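Local coordinates for protein uronate isomerase (Caulobacter crescentus, PDB 2Q01) that catalyses the isomerisation of D-glucuronate to D-fructuronate and of D-galacturonate to D-tagaturonate in pentose and glucuronate interconversion, at residues B[80-88]-B[320-328]; B[96-107]-B[132-143]. All coordinates share one frame; numbering follows the deposited sequence.

Interaction 1. Residues B[80-88]-B[320-328]; sequences LDALKVRSK and LLNSHGRDK
The imidazole of His324 is slipped between Leu80 and Ser87. Leu80 lays CD1 over one face, 4.1 Å above the ring plane and displaced toward the rim, while its CB approaches His324 NE2. On the opposite face Ser87 OG stands over the ring centre, also 4.1 Å above the plane. His324 reaches this slot because CG lies anti to its carbonyl carbon (chi1 -71°), which swings the ring back toward the loop although CB sets off away from it. The two ring nitrogens are gripped in plane. His324 ND1 is hydrogen-bonded to Ser323 OG at 2.8 Å, and His324 NE2 meets, at 2.8 Å, a water that donates to both Asp81 OD2 and Val85 O.

The case illustrates how a fold of the TIM-barrel clan fastens a long excursion: the loop between helices 67-74 and 96-105 is pinned to the C-terminal end of helix 318-323. There Ser323 O accepts two bonds. Lys88 N reaches Ser323 O in the carbonyl plane, on a lone pair, at 3.1 Å, whereas Ser87 OG, carried anti to its own backbone N, donates to Ser323 O from 37° above that plane, also at 3.1 Å. With an alanine in place of Ser87, Ser323 O would probably be left with the Lys88 amide alone from this loop, and one face of His324 would lose its polar cover.

Beyond the ring, the CD1 methyls of Leu80 and Leu320 touch as their side chains cross at about a right angle; Leu320 also packs on His377 of the second subunit. The extended chain of Lys88 runs past the helix end, CD lying 3.7 Å from Asn322 O. Lys328, bent at chi2, turns NZ back to Arg86 O in a weak bond of 3.2 Å.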
loop_
_atom_site.group_PDB
_atom_site.type_symbol
_atom_site.label_atom_id
_atom_site.label_comp_id
_atom_site.label_asym_id
_atom_site.label_seq_id
_atom_site.Cartn_x
_atom_site.Cartn_y
_atom_site.Cartn_z
ATOM N N LEU B 80 19.671 25.311 -10.037
ATOM C CA LEU B 80 19.993 25.524 -8.625
ATOM C C LEU B 80 20.846 26.773 -8.397
ATOM O O LEU B 80 20.887 27.306 -7.283
ATOM C CB LEU B 80 20.692 24.301 -8.020
ATOM C CG LEU B 80 19.965 22.956 -7.998
ATOM C CD1 LEU B 80 20.465 22.101 -9.134
ATOM C CD2 LEU B 80 20.180 22.247 -6.679
ATOM N N ASP B 81 21.531 27.218 -9.451
ATOM C CA ASP B 81 22.310 28.457 -9.424
ATOM C C ASP B 81 21.383 29.665 -9.330
ATOM O O ASP B 81 21.708 30.653 -8.665
ATOM C CB ASP B 81 23.204 28.574 -10.665
ATOM C CG ASP B 81 24.256 27.478 -10.737
ATOM O OD1 ASP B 81 24.379 26.846 -11.807
ATOM O OD2 ASP B 81 24.960 27.245 -9.729
ATOM N N ALA B 82 20.224 29.560 -9.987
ATOM C CA ALA B 82 19.189 30.596 -9.955
ATOM C C ALA B 82 18.606 30.803 -8.558
ATOM O O ALA B 82 18.126 31.891 -8.248
ATOM C CB ALA B 82 18.079 30.276 -10.953
ATOM N N LEU B 83 18.673 29.765 -7.723
ATOM C CA LEU B 83 18.130 29.793 -6.362
ATOM C C LEU B 83 19.209 29.884 -5.279
ATOM O O LEU B 83 18.917 29.663 -4.097
ATOM C CB LEU B 83 17.251 28.561 -6.115
ATOM C CG LEU B 83 16.058 28.350 -7.047
ATOM C CD1 LEU B 83 15.576 26.917 -6.949
ATOM C CD2 LEU B 83 14.923 29.341 -6.755
ATOM N N LYS B 84 20.438 30.210 -5.692
ATOM C CA LYS B 84 21.612 30.352 -4.804
ATOM C C LYS B 84 21.946 29.121 -3.952
ATOM O O LYS B 84 22.414 29.253 -2.814
ATOM C CB LYS B 84 21.504 31.606 -3.916
ATOM C CG LYS B 84 22.410 32.756 -4.326
ATOM C CD LYS B 84 22.632 33.724 -3.174
ATOM C CE LYS B 84 24.050 34.276 -3.196
ATOM N NZ LYS B 84 24.373 35.055 -1.976
ATOM N N VAL B 85 21.715 27.931 -4.509
ATOM C CA VAL B 85 21.981 26.678 -3.794
ATOM C C VAL B 85 23.473 26.372 -3.842
ATOM O O VAL B 85 24.058 26.307 -4.928
ATOM C CB VAL B 85 21.179 25.480 -4.383
ATOM C CG1 VAL B 85 21.452 24.203 -3.597
ATOM C CG2 VAL B 85 19.683 25.781 -4.409
ATOM N N ARG B 86 24.071 26.191 -2.662
ATOM C CA ARG B 86 25.495 25.883 -2.525
ATOM C C ARG B 86 25.931 24.712 -3.404
ATOM O O ARG B 86 25.425 23.592 -3.281
ATOM C CB ARG B 86 25.862 25.627 -1.055
ATOM C CG ARG B 86 27.312 25.198 -0.835
ATOM C CD ARG B 86 27.725 25.310 0.620
ATOM N NE ARG B 86 28.040 26.687 0.986
ATOM C CZ ARG B 86 28.448 27.074 2.190
ATOM N NH1 ARG B 86 28.599 26.190 3.168
ATOM N NH2 ARG B 86 28.708 28.354 2.417
ATOM N N SER B 87 26.856 25.014 -4.310
ATOM C CA SER B 87 27.460 24.045 -5.214
ATOM C C SER B 87 28.688 23.427 -4.540
ATOM O O SER B 87 28.982 23.725 -3.377
ATOM C CB SER B 87 27.849 24.757 -6.517
ATOM O OG SER B 87 28.447 23.879 -7.448
ATOM N N LYS B 88 29.399 22.560 -5.260
ATOM C CA LYS B 88 30.687 22.046 -4.788
ATOM C C LYS B 88 31.769 23.101 -5.017
ATOM O O LYS B 88 32.824 23.077 -4.374
ATOM C CB LYS B 88 31.048 20.737 -5.492
ATOM C CG LYS B 88 31.812 19.756 -4.622
ATOM C CD LYS B 88 31.623 18.329 -5.119
ATOM C CE LYS B 88 32.155 17.318 -4.117
ATOM N NZ LYS B 88 31.779 15.926 -4.489
ATOM N N LEU B 320 24.269 15.509 -10.595
ATOM C CA LEU B 320 24.098 16.409 -9.455
ATOM C C LEU B 320 25.052 16.101 -8.294
ATOM O O LEU B 320 25.435 17.007 -7.552
ATOM C CB LEU B 320 22.644 16.351 -8.977
ATOM C CG LEU B 320 22.075 17.331 -7.948
ATOM C CD1 LEU B 320 21.997 18.738 -8.516
ATOM C CD2 LEU B 320 20.705 16.858 -7.500
ATOM N N LEU B 321 25.422 14.831 -8.135
ATOM C CA LEU B 321 26.408 14.430 -7.123
ATOM C C LEU B 321 27.814 14.941 -7.471
ATOM O O LEU B 321 28.590 15.299 -6.578
ATOM C CB LEU B 321 26.405 12.905 -6.929
ATOM C CG LEU B 321 27.499 12.234 -6.084
ATOM C CD1 LEU B 321 27.445 12.667 -4.623
ATOM C CD2 LEU B 321 27.416 10.718 -6.199
ATOM N N ASN B 322 28.126 14.983 -8.767
ATOM C CA ASN B 322 29.404 15.515 -9.242
ATOM C C ASN B 322 29.498 17.032 -9.083
ATOM O O ASN B 322 30.488 17.542 -8.555
ATOM C CB ASN B 322 29.666 15.114 -10.704
ATOM C CG ASN B 322 29.859 13.610 -10.886
ATOM O OD1 ASN B 322 30.381 12.922 -10.006
ATOM N ND2 ASN B 322 29.444 13.099 -12.043
ATOM N N SER B 323 28.458 17.740 -9.522
ATOM C CA SER B 323 28.462 19.208 -9.530
ATOM C C SER B 323 28.159 19.854 -8.179
ATOM O O SER B 323 28.787 20.850 -7.822
ATOM C CB SER B 323 27.517 19.756 -10.606
ATOM O OG SER B 323 26.174 19.395 -10.343
ATOM N N HIS B 324 27.205 19.292 -7.436
ATOM C CA HIS B 324 26.730 19.900 -6.186
ATOM C C HIS B 324 27.017 19.085 -4.927
ATOM O O HIS B 324 27.312 19.655 -3.875
ATOM C CB HIS B 324 25.234 20.212 -6.272
ATOM C CG HIS B 324 24.907 21.351 -7.185
ATOM N ND1 HIS B 324 24.958 21.242 -8.558
ATOM C CD2 HIS B 324 24.518 22.621 -6.923
ATOM C CE1 HIS B 324 24.617 22.396 -9.102
ATOM N NE2 HIS B 324 24.345 23.249 -8.133
ATOM N N GLY B 325 26.911 17.766 -5.026
ATOM C CA GLY B 325 27.243 16.894 -3.900
ATOM C C GLY B 325 26.050 16.246 -3.227
ATOM O O GLY B 325 25.016 16.008 -3.864
ATOM N N ARG B 326 26.203 15.960 -1.936
ATOM C CA ARG B 326 25.173 15.276 -1.151
ATOM C C ARG B 326 24.022 16.189 -0.714
ATOM O O ARG B 326 24.148 17.420 -0.750
ATOM C CB ARG B 326 25.805 14.595 0.065
ATOM C CG ARG B 326 26.166 13.135 -0.172
ATOM C CD ARG B 326 26.531 12.449 1.128
ATOM N NE ARG B 326 25.971 11.100 1.234
ATOM C CZ ARG B 326 26.575 9.988 0.820
ATOM N NH1 ARG B 326 25.977 8.812 0.971
ATOM N NH2 ARG B 326 27.772 10.046 0.253
ATOM N N ASP B 327 22.911 15.562 -0.314
ATOM C CA ASP B 327 21.703 16.227 0.225
ATOM C C ASP B 327 21.093 17.317 -0.666
ATOM O O ASP B 327 20.672 18.367 -0.176
ATOM C CB ASP B 327 21.961 16.771 1.640
ATOM C CG ASP B 327 22.132 15.669 2.671
ATOM O OD1 ASP B 327 23.146 15.697 3.400
ATOM O OD2 ASP B 327 21.254 14.781 2.752
ATOM N N LYS B 328 21.051 17.067 -1.971
ATOM C CA LYS B 328 20.532 18.054 -2.917
ATOM C C LYS B 328 19.158 17.665 -3.470
ATOM O O LYS B 328 18.747 18.133 -4.534
ATOM C CB LYS B 328 21.544 18.324 -4.044
ATOM C CG LYS B 328 22.905 18.858 -3.570
ATOM C CD LYS B 328 22.781 20.179 -2.804
ATOM C CE LYS B 328 24.098 20.563 -2.147
ATOM N NZ LYS B 328 23.941 21.665 -1.157
HETATM O O HOH W 1 23.891 25.903 -7.495
#

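Interaction 2. Residues B[96-107]-B[132-143]; sequences PREAWRVFASHF and FLEASNADDYFD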
loop_
_atom_site.group_PDB
_atom_site.type_symbol
_atom_site.label_atom_id
_atom_site.label_comp_id
_atom_site.label_asym_id
_atom_site.label_seq_id
_atom_site.Cartn_x
_atom_site.Cartn_y
_atom_site.Cartn_z
ATOM N N PRO B 96 20.469 37.305 -4.094
ATOM C CA PRO B 96 19.500 36.694 -3.173
ATOM C C PRO B 96 18.060 37.150 -3.400
ATOM O O PRO B 96 17.134 36.362 -3.214
ATOM C CB PRO B 96 19.985 37.158 -1.796
ATOM C CG PRO B 96 21.431 37.344 -1.965
ATOM C CD PRO B 96 21.597 37.899 -3.353
ATOM N N ARG B 97 17.888 38.407 -3.806
ATOM C CA ARG B 97 16.578 38.959 -4.126
ATOM C C ARG B 97 16.001 38.295 -5.371
ATOM O O ARG B 97 14.812 37.970 -5.409
ATOM C CB ARG B 97 16.679 40.470 -4.331
ATOM C CG ARG B 97 15.374 41.223 -4.165
ATOM C CD ARG B 97 15.578 42.694 -4.465
ATOM N NE ARG B 97 14.763 43.537 -3.598
ATOM C CZ ARG B 97 15.187 44.074 -2.457
ATOM N NH1 ARG B 97 14.369 44.825 -1.737
ATOM N NH2 ARG B 97 16.427 43.864 -2.034
ATOM N N GLU B 98 16.850 38.088 -6.376
ATOM C CA GLU B 98 16.434 37.430 -7.614
ATOM C C GLU B 98 16.144 35.945 -7.420
ATOM O O GLU B 98 15.246 35.401 -8.063
ATOM C CB GLU B 98 17.464 37.636 -8.734
ATOM C CG GLU B 98 17.383 39.000 -9.431
ATOM C CD GLU B 98 16.038 39.267 -10.114
ATOM O OE1 GLU B 98 15.586 40.430 -10.085
ATOM O OE2 GLU B 98 15.433 38.328 -10.679
ATOM N N ALA B 99 16.907 35.298 -6.539
ATOM C CA ALA B 99 16.649 33.911 -6.152
ATOM C C ALA B 99 15.263 33.770 -5.524
ATOM O O ALA B 99 14.499 32.873 -5.889
ATOM C CB ALA B 99 17.733 33.408 -5.200
ATOM N N TRP B 100 14.950 34.682 -4.601
ATOM C CA TRP B 100 13.644 34.766 -3.957
ATOM C C TRP B 100 12.518 35.075 -4.944
ATOM O O TRP B 100 11.412 34.562 -4.798
ATOM C CB TRP B 100 13.661 35.816 -2.847
ATOM C CG TRP B 100 12.381 35.858 -2.075
ATOM C CD1 TRP B 100 11.341 36.727 -2.251
ATOM C CD2 TRP B 100 11.988 34.967 -1.027
ATOM N NE1 TRP B 100 10.326 36.436 -1.371
ATOM C CE2 TRP B 100 10.699 35.362 -0.606
ATOM C CE3 TRP B 100 12.602 33.875 -0.398
ATOM C CZ2 TRP B 100 10.013 34.701 0.415
ATOM C CZ3 TRP B 100 11.918 33.221 0.621
ATOM C CH2 TRP B 100 10.638 33.639 1.015
ATOM N N ARG B 101 12.812 35.911 -5.936
ATOM C CA ARG B 101 11.863 36.262 -6.992
ATOM C C ARG B 101 11.425 35.046 -7.814
ATOM O O ARG B 101 10.253 34.937 -8.179
ATOM C CB ARG B 101 12.486 37.306 -7.921
ATOM C CG ARG B 101 11.513 38.301 -8.529
ATOM C CD ARG B 101 11.372 39.528 -7.637
ATOM N NE ARG B 101 12.655 40.189 -7.402
ATOM C CZ ARG B 101 13.140 41.178 -8.146
ATOM N NH1 ARG B 101 12.457 41.636 -9.187
ATOM N NH2 ARG B 101 14.318 41.708 -7.848
ATOM N N VAL B 102 12.372 34.147 -8.103
ATOM C CA VAL B 102 12.105 32.928 -8.880
ATOM C C VAL B 102 11.240 31.959 -8.073
ATOM O O VAL B 102 10.295 31.375 -8.606
ATOM C CB VAL B 102 13.420 32.237 -9.349
ATOM C CG1 VAL B 102 13.132 30.922 -10.070
ATOM C CG2 VAL B 102 14.207 33.155 -10.267
ATOM N N PHE B 103 11.561 31.814 -6.788
ATOM C CA PHE B 103 10.773 30.989 -5.877
ATOM C C PHE B 103 9.340 31.494 -5.743
ATOM O O PHE B 103 8.390 30.706 -5.797
ATOM C CB PHE B 103 11.427 30.928 -4.496
ATOM C CG PHE B 103 10.542 30.343 -3.435
ATOM C CD1 PHE B 103 10.197 28.994 -3.462
ATOM C CD2 PHE B 103 10.046 31.139 -2.410
ATOM C CE1 PHE B 103 9.370 28.451 -2.487
ATOM C CE2 PHE B 103 9.218 30.602 -1.430
ATOM C CZ PHE B 103 8.882 29.257 -1.470
ATOM N N ALA B 104 9.202 32.805 -5.551
ATOM C CA ALA B 104 7.905 33.453 -5.401
ATOM C C ALA B 104 7.036 33.246 -6.636
ATOM O O ALA B 104 5.848 32.921 -6.510
ATOM C CB ALA B 104 8.087 34.919 -5.134
ATOM N N SER B 105 7.646 33.395 -7.816
ATOM C CA SER B 105 6.967 33.197 -9.107
ATOM C C SER B 105 6.607 31.738 -9.385
ATOM O O SER B 105 5.846 31.447 -10.311
ATOM C CB SER B 105 7.825 33.734 -10.250
ATOM O OG SER B 105 8.112 35.107 -10.063
ATOM N N HIS B 106 7.163 30.835 -8.581
ATOM C CA HIS B 106 6.919 29.404 -8.709
ATOM C C HIS B 106 6.324 28.796 -7.436
ATOM O O HIS B 106 6.284 27.576 -7.289
ATOM C CB HIS B 106 8.214 28.684 -9.087
ATOM C CG HIS B 106 8.645 28.927 -10.498
ATOM N ND1 HIS B 106 9.708 29.742 -10.821
ATOM C CD2 HIS B 106 8.154 28.464 -11.671
ATOM C CE1 HIS B 106 9.857 29.768 -12.133
ATOM N NE2 HIS B 106 8.925 29.002 -12.673
ATOM N N PHE B 107 5.850 29.650 -6.531
ATOM C CA PHE B 107 5.275 29.209 -5.257
ATOM C C PHE B 107 3.968 28.425 -5.440
ATOM O O PHE B 107 3.617 27.604 -4.596
ATOM C CB PHE B 107 5.102 30.406 -4.308
ATOM C CG PHE B 107 4.665 30.036 -2.913
ATOM C CD1 PHE B 107 5.328 29.040 -2.195
ATOM C CD2 PHE B 107 3.593 30.695 -2.310
ATOM C CE1 PHE B 107 4.921 28.694 -0.905
ATOM C CE2 PHE B 107 3.184 30.362 -1.020
ATOM C CZ PHE B 107 3.851 29.360 -0.315
ATOM N N PHE B 132 -0.834 36.792 0.439
ATOM C CA PHE B 132 -0.271 35.547 -0.073
ATOM C C PHE B 132 0.890 35.840 -1.014
ATOM O O PHE B 132 0.836 36.794 -1.798
ATOM C CB PHE B 132 -1.349 34.758 -0.817
ATOM C CG PHE B 132 -1.081 33.282 -0.906
ATOM C CD1 PHE B 132 -1.547 32.418 0.079
ATOM C CD2 PHE B 132 -0.383 32.748 -1.988
ATOM C CE1 PHE B 132 -1.309 31.049 0.000
ATOM C CE2 PHE B 132 -0.137 31.380 -2.075
ATOM C CZ PHE B 132 -0.601 30.530 -1.079
ATOM N N LEU B 133 1.924 35.009 -0.928
ATOM C CA LEU B 133 3.117 35.152 -1.749
ATOM C C LEU B 133 2.800 34.984 -3.229
ATOM O O LEU B 133 2.206 33.988 -3.644
ATOM C CB LEU B 133 4.186 34.146 -1.322
ATOM C CG LEU B 133 5.618 34.677 -1.226
ATOM C CD1 LEU B 133 6.622 33.540 -1.338
ATOM C CD2 LEU B 133 5.873 35.730 -2.293
ATOM N N GLU B 134 3.204 35.972 -4.016
ATOM C CA GLU B 134 3.092 35.918 -5.471
ATOM C C GLU B 134 4.322 36.555 -6.112
ATOM O O GLU B 134 5.260 36.944 -5.411
ATOM C CB GLU B 134 1.824 36.641 -5.932
ATOM C CG GLU B 134 0.540 35.831 -5.765
ATOM C CD GLU B 134 -0.721 36.666 -5.926
ATOM O OE1 GLU B 134 -1.818 36.136 -5.643
ATOM O OE2 GLU B 134 -0.619 37.846 -6.330
ATOM N N ALA B 135 4.315 36.656 -7.440
ATOM C CA ALA B 135 5.381 37.335 -8.179
ATOM C C ALA B 135 5.431 38.839 -7.884
ATOM O O ALA B 135 6.508 39.405 -7.694
ATOM C CB ALA B 135 5.233 37.086 -9.673
ATOM N N SER B 136 4.259 39.470 -7.824
ATOM C CA SER B 136 4.139 40.907 -7.545
ATOM C C SER B 136 4.331 41.261 -6.063
ATOM O O SER B 136 4.488 42.430 -5.707
ATOM C CB SER B 136 2.782 41.420 -8.030
ATOM O OG SER B 136 1.731 40.677 -7.436
ATOM N N ASN B 137 4.315 40.242 -5.210
ATOM C CA ASN B 137 4.427 40.400 -3.768
ATOM C C ASN B 137 5.834 40.074 -3.284
ATOM O O ASN B 137 6.157 40.274 -2.112
ATOM C CB ASN B 137 3.428 39.459 -3.099
ATOM C CG ASN B 137 2.975 39.948 -1.749
ATOM O OD1 ASN B 137 3.341 41.037 -1.308
ATOM N ND2 ASN B 137 2.163 39.143 -1.080
ATOM N N ALA B 138 6.659 39.582 -4.209
ATOM C CA ALA B 138 7.959 38.974 -3.915
ATOM C C ALA B 138 8.922 39.870 -3.155
ATOM O O ALA B 138 9.465 39.470 -2.122
ATOM C CB ALA B 138 8.606 38.505 -5.199
ATOM N N ASP B 139 9.126 41.078 -3.673
ATOM C CA ASP B 139 10.097 42.020 -3.117
ATOM C C ASP B 139 9.703 42.511 -1.729
ATOM O O ASP B 139 10.566 42.742 -0.883
ATOM C CB ASP B 139 10.304 43.200 -4.073
ATOM C CG ASP B 139 11.094 42.813 -5.315
ATOM O OD1 ASP B 139 10.550 42.935 -6.435
ATOM O OD2 ASP B 139 12.259 42.377 -5.171
ATOM N N ASP B 140 8.398 42.654 -1.506
ATOM C CA ASP B 140 7.876 43.061 -0.210
ATOM C C ASP B 140 8.160 41.993 0.842
ATOM O O ASP B 140 8.574 42.319 1.951
ATOM C CB ASP B 140 6.376 43.364 -0.298
ATOM C CG ASP B 140 5.795 43.845 1.025
ATOM O OD1 ASP B 140 6.325 44.822 1.598
ATOM O OD2 ASP B 140 4.802 43.244 1.487
ATOM N N TYR B 141 7.952 40.725 0.476
ATOM C CA TYR B 141 8.284 39.581 1.335
ATOM C C TYR B 141 9.767 39.523 1.685
ATOM O O TYR B 141 10.118 39.322 2.847
ATOM C CB TYR B 141 7.894 38.266 0.663
ATOM C CG TYR B 141 6.611 37.639 1.152
ATOM C CD1 TYR B 141 5.376 38.026 0.631
ATOM C CD2 TYR B 141 6.632 36.627 2.111
ATOM C CE1 TYR B 141 4.192 37.438 1.067
ATOM C CE2 TYR B 141 5.453 36.033 2.553
ATOM C CZ TYR B 141 4.236 36.443 2.027
ATOM O OH TYR B 141 3.068 35.856 2.458
ATOM N N PHE B 142 10.625 39.711 0.680
ATOM C CA PHE B 142 12.072 39.569 0.851
ATOM C C PHE B 142 12.629 40.506 1.910
ATOM O O PHE B 142 13.161 40.046 2.920
ATOM C CB PHE B 142 12.827 39.760 -0.475
ATOM C CG PHE B 142 14.306 39.492 -0.367
ATOM C CD1 PHE B 142 15.215 40.538 -0.235
ATOM C CD2 PHE B 142 14.791 38.187 -0.379
ATOM C CE1 PHE B 142 16.584 40.288 -0.120
ATOM C CE2 PHE B 142 16.155 37.929 -0.272
ATOM C CZ PHE B 142 17.051 38.981 -0.138
ATOM N N ASP B 143 12.486 41.810 1.684
ATOM C CA ASP B 143 13.101 42.799 2.570
ATOM C C ASP B 143 12.406 42.965 3.923
ATOM O O ASP B 143 13.027 43.449 4.867
ATOM C CB ASP B 143 13.334 44.146 1.863
ATOM C CG ASP B 143 12.144 44.603 1.040
ATOM O OD1 ASP B 143 12.361 45.062 -0.100
ATOM O OD2 ASP B 143 10.995 44.506 1.521
#
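Ala104 and Ala138 meet CB to CB at 3.6 Å in a helix-helix packing. Helix 96-105 and the 138-143 part of helix 138-149 lie with axes 9.4 Å apart at closest and N-to-C directions 127° apart. The bulky side chains gather on the buried flank. Leu133, from the loop leading into helix 138-149, places CD2 against Ala104 CB, CD1 against Phe103 CE2 and Trp100 CZ2, and CB against Phe107. The Trp100 indole is held between Phe142 CA over one face and Phe103 CD2 over the other. Phe142, its CG anti to the backbone N (chi1 -174°), turns its ring beneath the first turn of helix 96-105; Arg97 CA makes a CH-pi contact 4.0 Å from the ring centroid, nearly on the normal. Helix 58-63 covers Phe142 further, and helix 114-126 lies against Phe103 and Phe107.

The more exposed flank is held by a salt-bridge network of Arg97, Glu98, Arg101, Asp139 and Asp143. Arg97 NE bridges to Asp139 OD2 at 3.2 Å with a weak hydrogen bond, and Arg97 NH1 forms a second salt bridge to Asp143 OD1 at 2.6 Å. Arg101, bent at chi2 and chi3, presents a face rather than its N-H groups: Asp139 OD2 sits 3.1 Å from Arg101 NE, well out of plane, while the carboxylate of Glu98 lies over the opposite face.

Both interactions stand on one side of the chain's centre, about 21 Å apart between their centres, and interaction 2 falls within the stretch of sequence that interaction 1 brackets. They adjoin through the loop 80-88: Leu83 packs on Val102 of helix 96-105, and Ala82 O comes against Ala99 CB. Interaction 2 is the more buried, with about half its touching residues in the interior against a quarter in interaction 1. In 80-88 with 320-328, a loop meets a helix end through backbone carbonyls, a histidine and a water. In 96-107 with 132-143, side chains dominate: an aromatic and aliphatic core between two helices and the loop leading into the second, flanked by salt bridges.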